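Local structure of CCMAN5 (Cellulosimicrobium cellulans, 2XSG) at residues V459-G462 / Y463-G467. The protein is a family 92 glycoside hydrolase, an alpha-mannosidase whose activity enables mannose-6-phosphate modification of yeast-produced human lysosomal enzymes. Residues are numbered along the deposited sequence; the frame is centred on the assembly and turned at random.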
loop_
_atom_site.group_PDB
_atom_site.type_symbol
_atom_site.label_atom_id
_atom_site.label_comp_id
_atom_site.label_asym_id
_atom_site.label_seq_id
_atom_site.Cartn_x
_atom_site.Cartn_y
_atom_site.Cartn_z
ATOM N N VAL A 459 -2.075 8.687 22.066
ATOM C CA VAL A 459 -3.222 8.199 21.288
ATOM C C VAL A 459 -2.878 6.921 20.524
ATOM O O VAL A 459 -3.725 6.045 20.350
ATOM C CB VAL A 459 -3.827 9.265 20.296
ATOM C CG1 VAL A 459 -4.468 10.445 21.039
ATOM C CG2 VAL A 459 -2.782 9.751 19.325
ATOM N N GLN A 460 -1.629 6.812 20.070
ATOM C CA GLN A 460 -1.194 5.633 19.330
ATOM C C GLN A 460 -1.172 4.382 20.186
ATOM O O GLN A 460 -1.666 3.353 19.765
ATOM C CB GLN A 460 0.168 5.871 18.672
ATOM C CG GLN A 460 0.035 6.716 17.394
ATOM C CD GLN A 460 1.361 6.936 16.722
ATOM O OE1 GLN A 460 1.875 6.050 16.058
ATOM N NE2 GLN A 460 1.928 8.121 16.893
ATOM N N ARG A 461 -0.605 4.479 21.391
ATOM C CA ARG A 461 -0.604 3.372 22.326
ATOM C C ARG A 461 -2.042 3.008 22.715
ATOM O O ARG A 461 -2.359 1.836 22.953
ATOM C CB ARG A 461 0.237 3.709 23.572
ATOM C CG ARG A 461 0.239 2.639 24.664
ATOM C CD ARG A 461 1.474 2.740 25.540
ATOM N NE ARG A 461 2.672 2.371 24.781
ATOM C CZ ARG A 461 3.915 2.736 25.077
ATOM N NH1 ARG A 461 4.170 3.478 26.151
ATOM N NH2 ARG A 461 4.916 2.352 24.296
ATOM N N GLY A 462 -2.899 4.012 22.793
ATOM C CA GLY A 462 -4.295 3.786 23.135
ATOM C C GLY A 462 -4.929 2.829 22.145
ATOM O O GLY A 462 -5.555 1.844 22.541
ATOM N N TYR A 463 -4.749 3.106 20.852
ATOM C CA TYR A 463 -5.296 2.237 19.816
ATOM C C TYR A 463 -4.602 0.849 19.817
ATOM O O TYR A 463 -5.264 -0.176 19.675
ATOM C CB TYR A 463 -5.193 2.911 18.448
ATOM C CG TYR A 463 -6.300 2.564 17.474
ATOM C CD1 TYR A 463 -6.924 1.308 17.494
ATOM C CD2 TYR A 463 -6.713 3.482 16.509
ATOM C CE1 TYR A 463 -7.944 0.984 16.600
ATOM C CE2 TYR A 463 -7.735 3.154 15.589
ATOM C CZ TYR A 463 -8.339 1.901 15.647
ATOM O OH TYR A 463 -9.348 1.560 14.759
ATOM N N ASP A 464 -3.282 0.825 19.988
ATOM C CA ASP A 464 -2.545 -0.438 20.103
ATOM C C ASP A 464 -3.069 -1.302 21.226
ATOM O O ASP A 464 -3.223 -2.515 21.048
ATOM C CB ASP A 464 -1.061 -0.186 20.351
ATOM C CG ASP A 464 -0.312 0.181 19.085
ATOM O OD1 ASP A 464 -0.807 -0.127 17.971
ATOM O OD2 ASP A 464 0.773 0.771 19.212
ATOM N N GLN A 465 -3.329 -0.673 22.377
ATOM C CA GLN A 465 -3.807 -1.387 23.558
ATOM C C GLN A 465 -5.241 -1.879 23.400
ATOM O O GLN A 465 -5.565 -3.010 23.825
ATOM C CB GLN A 465 -3.646 -0.544 24.823
ATOM C CG GLN A 465 -2.203 -0.332 25.256
ATOM C CD GLN A 465 -2.109 0.569 26.481
ATOM O OE1 GLN A 465 -2.845 1.538 26.589
ATOM N NE2 GLN A 465 -1.221 0.232 27.418
ATOM N N TYR A 466 -6.092 -1.068 22.771
ATOM C CA TYR A 466 -7.396 -1.580 22.369
ATOM C C TYR A 466 -7.233 -2.885 21.556
ATOM O O TYR A 466 -7.889 -3.883 21.839
ATOM C CB TYR A 466 -8.261 -0.549 21.589
ATOM C CG TYR A 466 -9.425 -1.240 20.898
ATOM C CD1 TYR A 466 -10.523 -1.706 21.631
ATOM C CD2 TYR A 466 -9.385 -1.505 19.524
ATOM C CE1 TYR A 466 -11.572 -2.398 21.000
ATOM C CE2 TYR A 466 -10.416 -2.186 18.887
ATOM C CZ TYR A 466 -11.504 -2.630 19.625
ATOM O OH TYR A 466 -12.516 -3.298 18.989
ATOM N N GLY A 467 -6.361 -2.873 20.545
ATOM C CA GLY A 467 -6.153 -4.056 19.695
ATOM C C GLY A 467 -5.621 -5.260 20.457
ATOM O O GLY A 467 -6.112 -6.377 20.309
#
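Four successive i to i+4 backbone hydrogen bonds, from N of Tyr-463, Asp-464, Gln-465 and Tyr-466 to O of Val-459, Gln-460, Arg-461 and Gly-462 respectively, mark a regular stretch of alpha-helix, with N to O lengths of 2.8 to 3.2 Å and N-H...O angles above 150°. The main side-chain contact is Arg-461 with Gln-465, one turn apart: Arg-461 CG lies 3.6 Å from Gln-465 CD, over the amide carbon. Chi1 of 177° sets the arginine CG beside its own carbonyl carbon, where it meets the glutamine, whose CG is anti to its carbonyl carbon and whose chain runs on extended. A bend at chi3 then turns the guanidinium away, its plane 50° from the amide. The polar ends have partners beyond the helix: Arg-461 NH2 bonds to Val-438 O, the guanidinium makes a cation-pi contact with Tyr-441, and Gln-465 NE2 bonds to Gln-487 OE1. Asp-464 CG lies 3.5 Å from Gln-460 O, the carbonyl its own amide bonds to. Arg-408 bridges this pair, NH2 in a salt bridge with Asp-464 OD2 and NH1 bonded to Gln-460 OE1, which Trp-354 NE1 also reaches. Consistent with the family's (alpha/alpha)6-barrel catalytic domain, helix 455-474 packs through Asp-464 and Gln-465 on helix 427-438 and through Gln-465 on helix 478-495, while the Tyr-463 and Tyr-466 hydroxyls reach Ala-682 O and Gly-683 O, between strands 677-678 and 686-689.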